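PDB 1WDC: myosin regulatory light chain, striated adductor muscle from Argopecten irradians, which serves as the calcium-regulatory light chain of scallop myosin, responsible for calcium-dependent binding and calcium-dependent Mg-ATPase activity in a muscle regulated through myosin. Local coordinates for residues P51-K54 with E55-A58; G65-N68 with F69-L73; E22-S25 with M26-D30; K41-S44 with E45-G48. One frame throughout, in Å; residues are numbered along the deposited sequence.

In the fold
All four contacts belong to the helices and loops around the magnesium-binding EF-hand of the chain's N-terminal part. In chain order come interaction 3 at the end of helix 14-27, interaction 4 at the end of helix 37-47, interaction 1 at the start of helix 53-60 and interaction 2 at the start of helix 69-79: two helix ends, then two helix starts. Interaction 3 touches interaction 4 through Val-29 and Ile-43, and interaction 2 through Phe-24 and Phe-72, with centres about 12 Å apart in both cases. Interactions 1 and 4, about 13 Å between centres, meet where Pro-51 packs on Ser-44. Interaction 3, at the metal loop, thus packs against interactions 4 and 2, while interaction 1 joins through interaction 4.

Interaction 1. Residues P51-K54 with E55-A58; sequences PDDK and ELTA
Pro-51 lays its ring against the side chain of Leu-56, CG reaching Leu-56 CD2 at 3.3 Å, closer than carbons usually pack, while the two groups run at roughly right angles. This apolar touch spans the first turn of helix 53-60, and Asp-52 sits between as its N-cap. The Asp-52 side chain turns back over the helix start: OD2 accepts a weak bond from Lys-54 N and OD1, whose position is less certain, another weak one from Glu-55 N. The carbonyl of the same residue opens the helical pattern, for Leu-56 N donates to Asp-52 O at 3.0 Å.

At the next residue, Asp-53 O is gripped twice by Thr-57. Thr-57 N reaches it at 3.0 Å from above one face of the carbonyl, and Thr-57 OG1 donates at 2.9 Å from the opposite face. With OG1 anti to the carbonyl carbon of its own residue (chi1 -77°), the hydroxyl faces the preceding turn, where Asp-53 O lies. Leu-56 uses its other methyl, CD1, against the carboxylate end of Asp-53, whose OD1 forms a salt bridge with Lys-37. Leu-56 also packs on helix 37-47 through Lys-37, Ile-40 and Lys-41.

Chemically, acidic groups are gathered at the N-terminal end of the helix, which would be expected to be partly positive and to suit the capping carboxylate of Asp-52. Thr-57, for its part, gives both amide and hydroxyl to one carbonyl, which is likely to hold its side chain in a single rotation.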
loop_
_atom_site.group_PDB
_atom_site.type_symbol
_atom_site.label_atom_id
_atom_site.label_comp_id
_atom_site.label_asym_id
_atom_site.label_seq_id
_atom_site.Cartn_x
_atom_site.Cartn_y
_atom_site.Cartn_z
ATOM N N PRO B 51 18.682 10.029 -33.554
ATOM C CA PRO B 51 19.573 9.878 -32.402
ATOM C C PRO B 51 21.016 9.906 -32.847
ATOM O O PRO B 51 21.321 9.570 -33.986
ATOM C CB PRO B 51 19.189 8.521 -31.841
ATOM C CG PRO B 51 18.719 7.755 -33.034
ATOM C CD PRO B 51 18.038 8.749 -33.922
ATOM N N ASP B 52 21.922 10.242 -31.943
ATOM C CA ASP B 52 23.340 10.296 -32.309
ATOM C C ASP B 52 23.911 8.895 -32.580
ATOM O O ASP B 52 23.348 7.890 -32.152
ATOM C CB ASP B 52 24.129 11.086 -31.242
ATOM C CG ASP B 52 25.057 10.230 -30.427
ATOM O OD1 ASP B 52 24.590 9.588 -29.469
ATOM O OD2 ASP B 52 26.276 10.284 -30.685
ATOM N N ASP B 53 24.884 8.831 -33.478
ATOM C CA ASP B 53 25.333 7.557 -34.011
ATOM C C ASP B 53 25.970 6.668 -32.941
ATOM O O ASP B 53 26.075 5.449 -33.120
ATOM C CB ASP B 53 26.311 7.788 -35.172
ATOM C CG ASP B 53 26.462 6.557 -36.081
ATOM O OD1 ASP B 53 27.362 5.725 -35.791
ATOM O OD2 ASP B 53 25.721 6.452 -37.096
ATOM N N LYS B 54 26.352 7.263 -31.814
ATOM C CA LYS B 54 26.736 6.466 -30.659
ATOM C C LYS B 54 25.536 5.643 -30.192
ATOM O O LYS B 54 25.682 4.442 -29.935
ATOM C CB LYS B 54 27.242 7.366 -29.531
ATOM C CG LYS B 54 28.582 8.059 -29.842
ATOM C CD LYS B 54 29.125 8.876 -28.645
ATOM C CE LYS B 54 30.182 8.106 -27.823
ATOM N NZ LYS B 54 30.810 8.902 -26.698
ATOM N N GLU B 55 24.344 6.270 -30.234
ATOM C CA GLU B 55 23.069 5.677 -29.804
ATOM C C GLU B 55 22.522 4.677 -30.795
ATOM O O GLU B 55 21.843 3.746 -30.400
ATOM C CB GLU B 55 22.006 6.741 -29.604
ATOM C CG GLU B 55 22.401 7.876 -28.683
ATOM C CD GLU B 55 22.324 7.517 -27.203
ATOM O OE1 GLU B 55 21.354 6.825 -26.803
ATOM O OE2 GLU B 55 23.216 7.959 -26.434
ATOM N N LEU B 56 22.737 4.929 -32.085
ATOM C CA LEU B 56 22.385 3.977 -33.143
ATOM C C LEU B 56 23.231 2.710 -33.019
ATOM O O LEU B 56 22.780 1.595 -33.294
ATOM C CB LEU B 56 22.642 4.587 -34.530
ATOM C CG LEU B 56 22.030 5.929 -34.969
ATOM C CD1 LEU B 56 22.638 6.343 -36.300
ATOM C CD2 LEU B 56 20.512 5.825 -35.085
ATOM N N THR B 57 24.518 2.921 -32.782
ATOM C CA THR B 57 25.466 1.825 -32.643
ATOM C C THR B 57 24.910 0.919 -31.597
ATOM O O THR B 57 24.610 -0.228 -31.869
ATOM C CB THR B 57 26.848 2.319 -32.164
ATOM O OG1 THR B 57 27.539 2.931 -33.261
ATOM C CG2 THR B 57 27.673 1.154 -31.603
ATOM N N ALA B 58 24.570 1.520 -30.473
ATOM C CA ALA B 58 24.222 0.771 -29.295
ATOM C C ALA B 58 22.876 -0.001 -29.362
ATOM O O ALA B 58 22.792 -1.123 -28.862
ATOM C CB ALA B 58 24.283 1.689 -28.088
#

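Interaction 2. Residues G65-N68 with F69-L73; sequences GPLN and FTMFL
The N-cap of helix 69-79 is Asn-68, whose OD1 accepts from Met-71 N at 3.1 Å, a fairly straight bond with an N-H...O angle of 156°, the donor tilted somewhat from the plane of the amide. What aims OD1 at that backbone N-H is a chi1 of 65°, which tucks CG between the backbone N and the carbonyl carbon and bends the side chain over the first turn. Asn-68 O meanwhile accepts from Phe-72 N at 3.0 Å, and the same oxygen receives a weak bond from Met-71 N. Main chain and side chain of the cap residue thus share the first-turn amides. Were an alanine to replace Asn-68, Met-71 N would probably be left with just its weak bond to the backbone carbonyl of that residue, and the side-chain cap would be gone.

Ahead of the cap, Leu-67 is the centre of an inverse gamma turn, and its backbone is hydrogen-bonded to Val-35, tying this loop to the EF-hand loop. Asn-68 also packs on Phe-34, which is among the magnesium ligands. On the helix, Phe-72 meets Phe-24 of helix 14-27 edge-to-face, whereas Phe-69 makes a cation-pi contact with Lys-21.

Leu-67 and Met-71 also pack on each other. The Met-71 chain bends at chi2 and chi3 and crosses the Leu-67 side chain at about a right angle. A carbonyl oxygen, Pro-66 O, lies 3.6 Å from Met-71 CB. Leu-67 CD1 presses on Met-71 CG at 3.5 Å, a tight carbon-carbon contact.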
loop_
_atom_site.group_PDB
_atom_site.type_symbol
_atom_site.label_atom_id
_atom_site.label_comp_id
_atom_site.label_asym_id
_atom_site.label_seq_id
_atom_site.Cartn_x
_atom_site.Cartn_y
_atom_site.Cartn_z
ATOM N N GLY B 65 22.574 -11.604 -33.160
ATOM C CA GLY B 65 23.015 -11.691 -34.533
ATOM C C GLY B 65 22.277 -10.754 -35.472
ATOM O O GLY B 65 21.945 -9.612 -35.125
ATOM N N PRO B 66 22.130 -11.174 -36.734
ATOM C CA PRO B 66 21.522 -10.324 -37.761
ATOM C C PRO B 66 20.088 -9.951 -37.424
ATOM O O PRO B 66 19.294 -10.804 -37.018
ATOM C CB PRO B 66 21.598 -11.179 -39.034
ATOM C CG PRO B 66 22.076 -12.515 -38.594
ATOM C CD PRO B 66 22.796 -12.349 -37.314
ATOM N N LEU B 67 19.719 -8.723 -37.778
ATOM C CA LEU B 67 18.446 -8.142 -37.364
ATOM C C LEU B 67 17.349 -8.285 -38.400
ATOM O O LEU B 67 16.900 -7.309 -38.987
ATOM C CB LEU B 67 18.645 -6.673 -36.989
ATOM C CG LEU B 67 17.670 -5.925 -36.063
ATOM C CD1 LEU B 67 16.947 -6.857 -35.143
ATOM C CD2 LEU B 67 18.479 -4.896 -35.265
ATOM N N ASN B 68 16.915 -9.525 -38.608
ATOM C CA ASN B 68 15.691 -9.795 -39.352
ATOM C C ASN B 68 14.460 -9.666 -38.435
ATOM O O ASN B 68 14.585 -9.322 -37.270
ATOM C CB ASN B 68 15.768 -11.189 -40.035
ATOM C CG ASN B 68 15.835 -12.367 -39.043
ATOM O OD1 ASN B 68 15.816 -12.189 -37.813
ATOM N ND2 ASN B 68 15.883 -13.584 -39.588
ATOM N N PHE B 69 13.270 -9.853 -38.979
ATOM C CA PHE B 69 12.074 -9.709 -38.163
ATOM C C PHE B 69 12.052 -10.616 -36.922
ATOM O O PHE B 69 11.655 -10.189 -35.844
ATOM C CB PHE B 69 10.828 -9.952 -38.998
ATOM C CG PHE B 69 9.561 -9.659 -38.264
ATOM C CD1 PHE B 69 9.473 -8.548 -37.441
ATOM C CD2 PHE B 69 8.504 -10.557 -38.297
ATOM C CE1 PHE B 69 8.365 -8.335 -36.651
ATOM C CE2 PHE B 69 7.386 -10.352 -37.506
ATOM C CZ PHE B 69 7.320 -9.235 -36.678
ATOM N N THR B 70 12.543 -11.839 -37.061
ATOM C CA THR B 70 12.471 -12.811 -35.984
ATOM C C THR B 70 13.274 -12.334 -34.778
ATOM O O THR B 70 12.845 -12.459 -33.622
ATOM C CB THR B 70 12.995 -14.179 -36.478
ATOM O OG1 THR B 70 11.982 -14.802 -37.258
ATOM C CG2 THR B 70 13.301 -15.085 -35.369
ATOM N N MET B 71 14.424 -11.738 -35.054
ATOM C CA MET B 71 15.269 -11.205 -34.006
ATOM C C MET B 71 14.659 -9.868 -33.483
ATOM O O MET B 71 14.796 -9.541 -32.288
ATOM C CB MET B 71 16.673 -11.035 -34.584
ATOM C CG MET B 71 17.549 -10.040 -33.903
ATOM S SD MET B 71 18.253 -10.757 -32.480
ATOM C CE MET B 71 17.996 -12.500 -32.835
ATOM N N PHE B 72 13.875 -9.200 -34.344
ATOM C CA PHE B 72 13.219 -7.912 -34.040
ATOM C C PHE B 72 12.091 -8.123 -33.029
ATOM O O PHE B 72 11.922 -7.364 -32.088
ATOM C CB PHE B 72 12.625 -7.304 -35.328
ATOM C CG PHE B 72 11.900 -5.971 -35.123
ATOM C CD1 PHE B 72 12.608 -4.765 -35.100
ATOM C CD2 PHE B 72 10.515 -5.910 -35.074
ATOM C CE1 PHE B 72 11.935 -3.529 -35.041
ATOM C CE2 PHE B 72 9.839 -4.687 -35.018
ATOM C CZ PHE B 72 10.548 -3.494 -35.002
ATOM N N LEU B 73 11.160 -8.953 -33.446
ATOM C CA LEU B 73 10.098 -9.431 -32.602
ATOM C C LEU B 73 10.622 -9.785 -31.227
ATOM O O LEU B 73 10.076 -9.340 -30.214
ATOM C CB LEU B 73 9.502 -10.658 -33.260
ATOM C CG LEU B 73 8.037 -10.986 -33.031
ATOM C CD1 LEU B 73 7.190 -9.748 -32.695
ATOM C CD2 LEU B 73 7.579 -11.666 -34.300
#

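Interaction 3. Residues E22-S25 with M26-D30; sequences EAFS and MIDVD. With MG (magnesium ion), chain D.
Phe-24 and Asp-28 both hold CG anti to their backbone N, at chi1 of 177° and 175°, and this brings Phe-24 CE1 to 3.9 Å from Asp-28 CB. The two side chains run obliquely, the planes of ring and carboxylate 36° apart, with CB making the contact. Here helix 14-27, the entering helix of an EF-hand, gives way to the metal loop. Asp-28 N still donates to Phe-24 O at 2.9 Å, a last helical bond before the backbone turns into an inverse gamma turn centred on Asp-28.

One turn back, Ala-23 O accepts from two amides: Ile-27 N comes nearly along the C=O axis at 3.0 Å, and Met-26 N from above the carbonyl plane. Ile-27 CG1 also lies over this oxygen, at 3.1 Å, while the side chain packs on Val-35 and on an apolar side chain of another chain of the assembly. A serine in its place would probably open a gap against Val-35 and that neighbouring chain.

Asp-28 OD1 and Asp-30 OD1 each bind the magnesium ion at 2.4 Å. Asp-32, Phe-34 O and Asp-39 are the other protein ligands, and a water that also donates to Asp-30 OD2 completes the six. Asp-28 OD2, which does not bind the metal, accepts from Gly-33 N. One carboxylate therefore serves the cation and the loop backbone at once, so metal binding and loop shape are probably coupled.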
loop_
_atom_site.group_PDB
_atom_site.type_symbol
_atom_site.label_atom_id
_atom_site.label_comp_id
_atom_site.label_asym_id
_atom_site.label_seq_id
_atom_site.Cartn_x
_atom_site.Cartn_y
_atom_site.Cartn_z
ATOM N N GLU B 22 4.731 -4.535 -39.762
ATOM C CA GLU B 22 4.528 -3.340 -40.579
ATOM C C GLU B 22 5.469 -2.230 -40.149
ATOM O O GLU B 22 5.858 -1.405 -40.961
ATOM C CB GLU B 22 3.080 -2.836 -40.469
ATOM C CG GLU B 22 2.315 -2.756 -41.809
ATOM C CD GLU B 22 2.679 -1.530 -42.690
ATOM O OE1 GLU B 22 3.802 -1.511 -43.268
ATOM O OE2 GLU B 22 1.805 -0.631 -42.878
ATOM N N ALA B 23 5.704 -2.133 -38.845
ATOM C CA ALA B 23 6.690 -1.204 -38.316
ATOM C C ALA B 23 8.044 -1.619 -38.873
ATOM O O ALA B 23 8.767 -0.788 -39.417
ATOM C CB ALA B 23 6.714 -1.255 -36.789
ATOM N N PHE B 24 8.295 -2.928 -38.883
ATOM C CA PHE B 24 9.581 -3.445 -39.314
ATOM C C PHE B 24 9.907 -3.181 -40.793
ATOM O O PHE B 24 11.075 -3.000 -41.155
ATOM C CB PHE B 24 9.673 -4.948 -39.027
ATOM C CG PHE B 24 10.944 -5.568 -39.510
ATOM C CD1 PHE B 24 11.069 -5.973 -40.841
ATOM C CD2 PHE B 24 12.073 -5.588 -38.682
ATOM C CE1 PHE B 24 12.304 -6.360 -41.349
ATOM C CE2 PHE B 24 13.325 -5.979 -39.171
ATOM C CZ PHE B 24 13.443 -6.359 -40.513
ATOM N N SER B 25 8.893 -3.221 -41.655
ATOM C CA SER B 25 9.106 -3.013 -43.088
ATOM C C SER B 25 9.117 -1.531 -43.530
ATOM O O SER B 25 9.348 -1.209 -44.703
ATOM C CB SER B 25 8.064 -3.816 -43.878
ATOM O OG SER B 25 6.753 -3.502 -43.454
ATOM N N MET B 26 8.952 -0.634 -42.566
ATOM C CA MET B 26 9.146 0.799 -42.778
ATOM C C MET B 26 10.500 1.214 -42.222
ATOM O O MET B 26 11.095 2.194 -42.687
ATOM C CB MET B 26 8.066 1.576 -42.044
ATOM C CG MET B 26 6.977 2.098 -42.919
ATOM S SD MET B 26 6.142 3.370 -42.006
ATOM C CE MET B 26 7.326 4.768 -42.146
ATOM N N ILE B 27 10.873 0.586 -41.106
ATOM C CA ILE B 27 12.210 0.736 -40.545
ATOM C C ILE B 27 13.225 0.106 -41.500
ATOM O O ILE B 27 14.330 0.614 -41.642
ATOM C CB ILE B 27 12.334 0.049 -39.172
ATOM C CG1 ILE B 27 11.277 0.609 -38.216
ATOM C CG2 ILE B 27 13.733 0.252 -38.596
ATOM C CD1 ILE B 27 11.296 -0.059 -36.823
ATOM N N ASP B 28 12.839 -0.980 -42.165
ATOM C CA ASP B 28 13.740 -1.671 -43.074
ATOM C C ASP B 28 13.830 -0.953 -44.421
ATOM O O ASP B 28 13.513 -1.506 -45.478
ATOM C CB ASP B 28 13.293 -3.114 -43.268
ATOM C CG ASP B 28 14.121 -3.833 -44.287
ATOM O OD1 ASP B 28 15.309 -3.493 -44.426
ATOM O OD2 ASP B 28 13.538 -4.613 -45.053
ATOM N N VAL B 29 14.444 0.222 -44.381
ATOM C CA VAL B 29 14.278 1.215 -45.432
ATOM C C VAL B 29 14.651 0.700 -46.835
ATOM O O VAL B 29 13.870 0.872 -47.782
ATOM C CB VAL B 29 15.054 2.519 -45.062
ATOM C CG1 VAL B 29 15.122 3.453 -46.250
ATOM C CG2 VAL B 29 14.349 3.236 -43.894
ATOM N N ASP B 30 15.670 -0.158 -46.888
ATOM C CA ASP B 30 16.226 -0.650 -48.149
ATOM C C ASP B 30 15.634 -1.995 -48.642
ATOM O O ASP B 30 16.136 -2.590 -49.609
ATOM C CB ASP B 30 17.759 -0.735 -48.022
ATOM C CG ASP B 30 18.206 -1.749 -46.987
ATOM O OD1 ASP B 30 17.426 -2.669 -46.705
ATOM O OD2 ASP B 30 19.360 -1.686 -46.515
HETATM MG MG MG D . 17.725 -3.281 -44.424
HETATM O O HOH W 1 20.101 -3.048 -44.058
#

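Interaction 4. Residues K41-S44 with E45-G48; sequences KAIS and EQLG
Ser-44 O is gripped by two amides at the closing turn of helix 37-47, the exiting helix of the EF-hand. Leu-47 N donates at 2.8 Å from well above the carbonyl plane, and Gly-48 N adds a weak bond at 3.1 Å. Ser-44 O thus accepts a three-residue bond and a weak four-residue one where the helix ends, just before Gly-48 leaves it with a positive phi of 153°. At these backbone angles a CB would jam against the preceding carbonyl oxygen, which explains a glycine at this point.

Upstream, the helix keeps its regular pattern. Glu-45 N donates to Lys-41 O at 2.9 Å in a nearly straight bond, and Gln-46 N to Ala-42 O. Ser-44 has its hydroxyl directed to Ile-40 O, the carbonyl a turn earlier, while its side chain also packs on Ala-50 and Pro-51 of the following loop.

Along the exposed flank, Lys-41 and Glu-45 lie a turn apart and pair as a salt bridge. The lysine chain runs extended to CE and then bends, chi4 being -47°, which carries NZ over the carboxylate. There Lys-41 NZ meets Glu-45 OE2 at 2.9 Å from above the carboxylate plane, and the aliphatic part of the lysine follows alongside.

The buried flank is made by Ile-43, whose side chain packs on Val-29 and on an apolar side chain of another chain. Its delta methyl reaches Gln-46 and Leu-47, with Ile-43 CD1 4.0 Å from Gln-46 CG and 4.3 Å from Leu-47 CG.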
loop_
_atom_site.group_PDB
_atom_site.type_symbol
_atom_site.label_atom_id
_atom_site.label_comp_id
_atom_site.label_asym_id
_atom_site.label_seq_id
_atom_site.Cartn_x
_atom_site.Cartn_y
_atom_site.Cartn_z
ATOM N N LYS B 41 18.950 5.087 -39.248
ATOM C CA LYS B 41 19.309 6.493 -39.511
ATOM C C LYS B 41 18.465 7.117 -40.610
ATOM O O LYS B 41 17.948 8.215 -40.431
ATOM C CB LYS B 41 20.773 6.628 -39.902
ATOM C CG LYS B 41 21.248 8.053 -40.231
ATOM C CD LYS B 41 22.783 8.160 -40.079
ATOM C CE LYS B 41 23.363 9.470 -40.619
ATOM N NZ LYS B 41 22.814 9.794 -41.977
ATOM N N ALA B 42 18.263 6.406 -41.713
ATOM C CA ALA B 42 17.464 6.955 -42.782
ATOM C C ALA B 42 16.011 7.225 -42.306
ATOM O O ALA B 42 15.488 8.334 -42.487
ATOM C CB ALA B 42 17.480 6.025 -43.954
ATOM N N ILE B 43 15.387 6.227 -41.660
ATOM C CA ILE B 43 14.027 6.355 -41.113
ATOM C C ILE B 43 13.923 7.357 -39.952
ATOM O O ILE B 43 12.997 8.150 -39.942
ATOM C CB ILE B 43 13.443 4.962 -40.684
ATOM C CG1 ILE B 43 11.912 5.028 -40.531
ATOM C CG2 ILE B 43 14.053 4.495 -39.368
ATOM C CD1 ILE B 43 11.175 5.896 -41.549
ATOM N N SER B 44 14.937 7.434 -39.082
ATOM C CA SER B 44 14.951 8.416 -37.989
ATOM C C SER B 44 14.977 9.816 -38.534
ATOM O O SER B 44 14.177 10.655 -38.136
ATOM C CB SER B 44 16.173 8.255 -37.083
ATOM O OG SER B 44 16.031 7.173 -36.181
ATOM N N GLU B 45 15.937 10.091 -39.406
ATOM C CA GLU B 45 16.110 11.434 -39.926
ATOM C C GLU B 45 14.880 11.860 -40.658
ATOM O O GLU B 45 14.737 13.022 -40.988
ATOM C CB GLU B 45 17.257 11.469 -40.904
ATOM C CG GLU B 45 18.621 11.497 -40.266
ATOM C CD GLU B 45 19.723 11.379 -41.287
ATOM O OE1 GLU B 45 19.449 10.857 -42.377
ATOM O OE2 GLU B 45 20.876 11.732 -40.963
ATOM N N GLN B 46 14.167 10.872 -41.166
ATOM C CA GLN B 46 12.859 11.081 -41.790
ATOM C C GLN B 46 11.705 11.469 -40.828
ATOM O O GLN B 46 10.729 12.079 -41.254
ATOM C CB GLN B 46 12.486 9.812 -42.580
ATOM C CG GLN B 46 11.019 9.655 -42.968
ATOM C CD GLN B 46 10.843 8.975 -44.318
ATOM O OE1 GLN B 46 11.714 9.058 -45.194
ATOM N NE2 GLN B 46 9.684 8.350 -44.514
ATOM N N LEU B 47 11.794 11.068 -39.558
ATOM C CA LEU B 47 10.699 11.257 -38.605
ATOM C C LEU B 47 10.923 12.476 -37.712
ATOM O O LEU B 47 9.973 12.984 -37.093
ATOM C CB LEU B 47 10.504 9.989 -37.741
ATOM C CG LEU B 47 10.085 8.695 -38.466
ATOM C CD1 LEU B 47 10.065 7.512 -37.537
ATOM C CD2 LEU B 47 8.738 8.863 -39.083
ATOM N N GLY B 48 12.149 13.003 -37.739
ATOM C CA GLY B 48 12.538 14.068 -36.818
ATOM C C GLY B 48 14.035 14.066 -36.534
ATOM O O GLY B 48 14.791 13.541 -37.313
#